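Local coordinates for protein prolyl endopeptidase (Myxococcus xanthus, PDB 2BKL) that probably cleaves oligopeptides on the carboxyl side of proline, and less readily of alanine, as a serine peptidase of the S9A family, at residues A[527-533]-A[550-556]; A[607-611]-A[666-670]. All blocks are in the same frame, centred on the assembly; numbering follows the deposited sequence.

Interaction 1 of 2, residues A[527-533]-A[550-556]; sequences LAIYGGS and YGAVVCA. With ZAH (N-[(benzyloxy)carbonyl]-L-alanyl-L-proline), chain C.
Ile529 (chi1 p, chi2 t) fills the apolar centre: CD1 lies over the Tyr550 ring, 4.0 Å from its centroid (CH-pi), and CG1 is 3.8 Å from Val553 CG2; helix 534-545 covers the sheet face carrying Ile529 and Val553. On the face toward helix 657-674, Ala528 CB meets Ala552 CB at 4.1 Å and Tyr530 CD2 meets Val554 CG1 at 3.4 Å. Strands 527-532 and 552-556 run parallel, axes 4.7 Å apart at 11°, pairing Ala528 with Ala552 through Gly532 with Ala556. Leu527 O accepts from Gly551 N (2.8 Å) and Ala552 N (3.2 Å); then bonds alternate: Ile529 N to Ala552 O 3.0 Å, Val554 N to Ile529 O 2.8 Å, Gly531 N to Val554 O 3.2 Å, Ala556 N to Gly531 O 3.0 Å, Ser533 N to Ala556 O 2.9 Å. Ser533 (phi 70°, psi -112°) bonds covalently through OG to C1 of ZAH (1.5 Å), marking the nucleophile elbow, the tight turn between strand 527-532 and helix 534-545 in the beta-alpha-beta unit of an alpha/beta-hydrolase fold.

Interaction 2 of 2, residues A[607-611]-A[666-670]; sequences ALLMM and DLYSF
Strand 607-611, in extended conformation, faces one turn of helix 657-674, residues 666-670. The axes of the two segments approach to 10.1 Å and run almost exactly antiparallel, at 177°; the closest CA atoms are those of Leu609 and Phe670, 7.6 Å apart. Within the helical turn, Phe670 N donates to Asp666 O at 3.0 Å.

The aromatic contact is a CH-pi interaction. Phe670 (chi1 t, chi2 78°) extends its ring to the strand, and Leu609 CB sits over one face, 3.6 Å from the centroid and 9° off the normal. The ring tip also reaches the backbone, with Phe670 CZ 3.6 Å from Leu609 N and 3.7 Å from Leu608 C, while Ala607 CB lies 3.9 Å from Phe670 CZ.

This is helix-on-sheet packing in the alpha/beta-hydrolase domain: the C-terminal helix packs on one face of the central sheet, running antiparallel to strand 607-611, and the alternation of the strand sends Ala607, Leu609 and Met611 toward it. Leu608 and Met610 serve the other face, against helix 622-632.

Van der Waals packing continues toward the N-terminal end of the turn. Leu609 (chi1 t, chi2 p) rests CD2 against the helix backbone, 4.0 Å from Leu667 CA and 4.2 Å from Asp666 O. Met611 (chi1 m, chi2 t, chi3 p) places SD 4.0 Å from Leu667 CD1.

Polar links lead outward: Asp666 forms salt bridges through OD1 to Arg56 and through OD2 to Arg644, the latter on strand 641-646, and Ser669 OG is hydrogen-bonded to Val665 O and Arg56.

How the interactions relate
Interactions 1 and 2 are neighbours in one domain, centres 8 Å apart: a strand pair in the sheet, and a helix packed against the next strand. Strands 552-556 and 607-613 are joined by probable hydrogen bonds from Val553 N to Ala607 O and from Met611 N to Cys555 O, both 2.8 Å. Val554 connects the contacts through its side chain: CG1 is 3.6 Å from Met611 SD, and Phe670 touches it from the helix. Only interaction 1 reaches the ligand directly, through Ser533, which lies in probable Ser-His-Asp triad geometry with His651 and Asp616. Interaction 2 is set back from this site, with the Met611 side chain about 13 Å from ZAH.

Interaction 1 of 2, residues A[527-533]-A[550-556]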
loop_
_atom_site.group_PDB
_atom_site.type_symbol
_atom_site.label_atom_id
_atom_site.label_comp_id
_atom_site.label_asym_id
_atom_site.label_seq_id
_atom_site.Cartn_x
_atom_site.Cartn_y
_atom_site.Cartn_z
ATOM N N LEU A 527 9.780 -10.221 22.138
ATOM C CA LEU A 527 9.100 -10.199 20.849
ATOM C C LEU A 527 8.215 -8.980 20.706
ATOM O O LEU A 527 7.342 -8.744 21.528
ATOM C CB LEU A 527 8.249 -11.470 20.685
ATOM C CG LEU A 527 7.398 -11.584 19.410
ATOM C CD1 LEU A 527 8.274 -11.589 18.187
ATOM C CD2 LEU A 527 6.497 -12.800 19.448
ATOM N N ALA A 528 8.420 -8.252 19.628
ATOM C CA ALA A 528 7.552 -7.125 19.246
ATOM C C ALA A 528 6.828 -7.447 17.941
ATOM O O ALA A 528 7.346 -8.153 17.069
ATOM C CB ALA A 528 8.375 -5.868 19.084
ATOM N N ILE A 529 5.631 -6.892 17.804
ATOM C CA ILE A 529 4.879 -6.936 16.560
ATOM C C ILE A 529 4.618 -5.550 16.046
ATOM O O ILE A 529 4.448 -4.603 16.813
ATOM C CB ILE A 529 3.581 -7.729 16.702
ATOM C CG1 ILE A 529 2.686 -7.231 17.849
ATOM C CG2 ILE A 529 3.894 -9.214 16.823
ATOM C CD1 ILE A 529 1.343 -7.888 17.907
ATOM N N TYR A 530 4.592 -5.431 14.725
ATOM C CA TYR A 530 4.381 -4.174 14.018
ATOM C C TYR A 530 3.375 -4.391 12.898
ATOM O O TYR A 530 3.468 -5.363 12.154
ATOM C CB TYR A 530 5.684 -3.602 13.387
ATOM C CG TYR A 530 5.444 -2.297 12.600
ATOM C CD1 TYR A 530 4.883 -2.318 11.311
ATOM C CD2 TYR A 530 5.668 -1.070 13.150
ATOM C CE1 TYR A 530 4.611 -1.149 10.612
ATOM C CE2 TYR A 530 5.425 0.106 12.437
ATOM C CZ TYR A 530 4.879 0.056 11.195
ATOM O OH TYR A 530 4.642 1.250 10.511
ATOM N N GLY A 531 2.444 -3.451 12.772
ATOM C CA GLY A 531 1.606 -3.396 11.598
ATOM C C GLY A 531 1.033 -2.022 11.411
ATOM O O GLY A 531 0.864 -1.302 12.376
ATOM N N GLY A 532 0.694 -1.691 10.173
ATOM C CA GLY A 532 0.017 -0.421 9.882
ATOM C C GLY A 532 -1.289 -0.544 9.078
ATOM O O GLY A 532 -1.304 -1.429 8.185
ATOM N N SER A 533 -2.328 0.301 9.387
ATOM C CA SER A 533 -3.601 0.380 8.647
ATOM C C SER A 533 -4.470 -0.906 8.871
ATOM O O SER A 533 -4.984 -1.146 10.126
ATOM C CB SER A 533 -3.297 0.666 7.159
ATOM O OG SER A 533 -4.498 1.027 6.460
ATOM N N TYR A 550 3.321 -11.560 23.437
ATOM C CA TYR A 550 4.016 -10.393 22.911
ATOM C C TYR A 550 4.577 -9.508 24.012
ATOM O O TYR A 550 3.954 -9.350 25.069
ATOM C CB TYR A 550 3.051 -9.572 22.050
ATOM C CG TYR A 550 2.284 -10.401 21.030
ATOM C CD1 TYR A 550 2.926 -10.926 19.911
ATOM C CD2 TYR A 550 0.935 -10.677 21.183
ATOM C CE1 TYR A 550 2.240 -11.672 18.994
ATOM C CE2 TYR A 550 0.219 -11.443 20.276
ATOM C CZ TYR A 550 0.885 -11.949 19.168
ATOM O OH TYR A 550 0.210 -12.729 18.280
ATOM N N GLY A 551 5.762 -8.954 23.777
ATOM C CA GLY A 551 6.388 -8.011 24.677
ATOM C C GLY A 551 6.088 -6.553 24.345
ATOM O O GLY A 551 6.015 -5.692 25.249
ATOM N N ALA A 552 5.913 -6.265 23.061
ATOM C CA ALA A 552 5.643 -4.898 22.621
ATOM C C ALA A 552 4.872 -4.903 21.312
ATOM O O ALA A 552 4.934 -5.871 20.528
ATOM C CB ALA A 552 6.924 -4.131 22.495
ATOM N N VAL A 553 4.160 -3.808 21.079
ATOM C CA VAL A 553 3.326 -3.637 19.890
ATOM C C VAL A 553 3.564 -2.240 19.365
ATOM O O VAL A 553 3.488 -1.253 20.130
ATOM C CB VAL A 553 1.853 -3.779 20.243
ATOM C CG1 VAL A 553 0.927 -3.458 19.071
ATOM C CG2 VAL A 553 1.529 -5.154 20.806
ATOM N N VAL A 554 3.824 -2.139 18.078
ATOM C CA VAL A 554 3.879 -0.874 17.355
ATOM C C VAL A 554 2.724 -0.891 16.355
ATOM O O VAL A 554 2.670 -1.757 15.482
ATOM C CB VAL A 554 5.223 -0.647 16.639
ATOM C CG1 VAL A 554 5.231 0.743 15.988
ATOM C CG2 VAL A 554 6.390 -0.787 17.615
ATOM N N CYS A 555 1.813 0.083 16.484
ATOM C CA CYS A 555 0.522 0.051 15.772
ATOM C C CYS A 555 0.430 1.368 15.038
ATOM O O CYS A 555 0.316 2.418 15.669
ATOM C CB CYS A 555 -0.605 -0.134 16.795
ATOM S SG CYS A 555 -2.258 -0.126 16.127
ATOM N N ALA A 556 0.504 1.351 13.716
ATOM C CA ALA A 556 0.528 2.558 12.889
ATOM C C ALA A 556 -0.776 2.779 12.157
ATOM O O ALA A 556 -1.410 1.838 11.651
ATOM C CB ALA A 556 1.675 2.506 11.874
HETATM C C1 ZAH C . -4.709 0.500 5.121
HETATM O O2 ZAH C . -4.604 -0.903 5.199
HETATM C C3 ZAH C . -6.073 0.974 4.566
HETATM C C4 ZAH C . -7.233 0.565 5.478
HETATM C C5 ZAH C . -7.734 -0.780 4.966
HETATM C C6 ZAH C . -7.348 -0.866 3.513
HETATM N N7 ZAH C . -6.489 0.296 3.318
HETATM C C8 ZAH C . -6.028 0.655 2.122
HETATM O O9 ZAH C . -5.316 1.765 2.044
HETATM C C10 ZAH C . -6.539 -0.001 0.821
HETATM C C11 ZAH C . -5.658 -1.241 0.666
HETATM N N14 ZAH C . -6.348 0.849 -0.327
HETATM C C15 ZAH C . -7.115 1.892 -0.539
HETATM O O16 ZAH C . -8.141 2.156 0.227
HETATM O O17 ZAH C . -6.824 2.726 -1.669
HETATM C C18 ZAH C . -7.617 3.938 -1.733
HETATM C C19 ZAH C . -7.075 4.923 -2.775
HETATM C C20 ZAH C . -7.113 4.574 -4.131
HETATM C C21 ZAH C . -6.613 5.457 -5.088
HETATM C C22 ZAH C . -6.098 6.693 -4.690
HETATM C C23 ZAH C . -6.081 7.056 -3.340
HETATM C C24 ZAH C . -6.567 6.167 -2.383
#

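Interaction 2 of 2, residues A[607-611]-A[666-670]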
loop_
_atom_site.group_PDB
_atom_site.type_symbol
_atom_site.label_atom_id
_atom_site.label_comp_id
_atom_site.label_asym_id
_atom_site.label_seq_id
_atom_site.Cartn_x
_atom_site.Cartn_y
_atom_site.Cartn_z
ATOM N N ALA A 607 3.744 -3.508 26.014
ATOM C CA ALA A 607 4.002 -2.080 25.792
ATOM C C ALA A 607 3.483 -1.686 24.408
ATOM O O ALA A 607 3.617 -2.471 23.474
ATOM C CB ALA A 607 5.492 -1.786 25.920
ATOM N N LEU A 608 2.932 -0.482 24.267
ATOM C CA LEU A 608 2.279 -0.059 23.052
ATOM C C LEU A 608 2.792 1.282 22.589
ATOM O O LEU A 608 2.801 2.240 23.371
ATOM C CB LEU A 608 0.775 0.001 23.278
ATOM C CG LEU A 608 -0.101 0.539 22.172
ATOM C CD1 LEU A 608 0.010 -0.363 20.933
ATOM C CD2 LEU A 608 -1.565 0.624 22.622
ATOM N N LEU A 609 3.234 1.365 21.332
ATOM C CA LEU A 609 3.538 2.627 20.669
ATOM C C LEU A 609 2.594 2.783 19.469
ATOM O O LEU A 609 2.639 2.000 18.531
ATOM C CB LEU A 609 4.990 2.671 20.196
ATOM C CG LEU A 609 5.450 3.881 19.377
ATOM C CD1 LEU A 609 5.200 5.184 20.131
ATOM C CD2 LEU A 609 6.915 3.762 18.956
ATOM N N MET A 610 1.722 3.789 19.535
ATOM C CA MET A 610 0.753 4.099 18.487
ATOM C C MET A 610 1.402 5.152 17.614
ATOM O O MET A 610 1.699 6.266 18.091
ATOM C CB MET A 610 -0.443 4.798 19.120
ATOM C CG MET A 610 -1.660 4.070 19.637
ATOM S SD MET A 610 -1.771 2.382 19.399
ATOM C CE MET A 610 -3.403 2.362 18.621
ATOM N N MET A 611 1.560 4.881 16.340
ATOM C CA MET A 611 2.160 5.826 15.406
ATOM C C MET A 611 1.087 6.402 14.507
ATOM O O MET A 611 0.696 5.828 13.478
ATOM C CB MET A 611 3.269 5.202 14.597
ATOM C CG MET A 611 4.214 4.462 15.458
ATOM S SD MET A 611 5.915 4.163 14.984
ATOM C CE MET A 611 6.544 5.808 14.477
ATOM N N ASP A 666 12.540 6.922 17.072
ATOM C CA ASP A 666 11.507 6.730 18.074
ATOM C C ASP A 666 11.079 5.273 18.174
ATOM O O ASP A 666 11.014 4.745 19.266
ATOM C CB ASP A 666 10.328 7.662 17.808
ATOM C CG ASP A 666 10.609 9.102 18.206
ATOM O OD1 ASP A 666 11.621 9.405 18.884
ATOM O OD2 ASP A 666 9.835 10.024 17.894
ATOM N N LEU A 667 10.789 4.634 17.053
ATOM C CA LEU A 667 10.355 3.250 17.014
ATOM C C LEU A 667 11.376 2.343 17.630
ATOM O O LEU A 667 11.057 1.580 18.536
ATOM C CB LEU A 667 10.090 2.833 15.558
ATOM C CG LEU A 667 9.344 1.510 15.327
ATOM C CD1 LEU A 667 8.730 1.498 13.895
ATOM C CD2 LEU A 667 10.199 0.308 15.535
ATOM N N TYR A 668 12.623 2.427 17.174
ATOM C CA TYR A 668 13.624 1.452 17.597
ATOM C C TYR A 668 14.114 1.743 19.012
ATOM O O TYR A 668 14.397 0.799 19.760
ATOM C CB TYR A 668 14.754 1.250 16.542
ATOM C CG TYR A 668 14.226 0.439 15.357
ATOM C CD1 TYR A 668 14.086 -0.932 15.461
ATOM C CD2 TYR A 668 13.863 1.043 14.153
ATOM C CE1 TYR A 668 13.571 -1.697 14.406
ATOM C CE2 TYR A 668 13.364 0.279 13.070
ATOM C CZ TYR A 668 13.223 -1.100 13.221
ATOM O OH TYR A 668 12.705 -1.902 12.208
ATOM N N SER A 669 14.147 3.009 19.436
ATOM C CA SER A 669 14.472 3.300 20.826
ATOM C C SER A 669 13.368 2.820 21.804
ATOM O O SER A 669 13.693 2.310 22.865
ATOM C CB SER A 669 14.902 4.757 21.019
ATOM O OG SER A 669 13.827 5.671 20.935
ATOM N N PHE A 670 12.091 2.903 21.420
ATOM C CA PHE A 670 10.983 2.294 22.157
ATOM C C PHE A 670 11.228 0.794 22.320
ATOM O O PHE A 670 11.139 0.244 23.409
ATOM C CB PHE A 670 9.658 2.568 21.414
ATOM C CG PHE A 670 8.493 1.723 21.872
ATOM C CD1 PHE A 670 7.800 2.011 23.054
ATOM C CD2 PHE A 670 8.060 0.664 21.104
ATOM C CE1 PHE A 670 6.700 1.239 23.457
ATOM C CE2 PHE A 670 7.003 -0.095 21.483
ATOM C CZ PHE A 670 6.312 0.188 22.673
#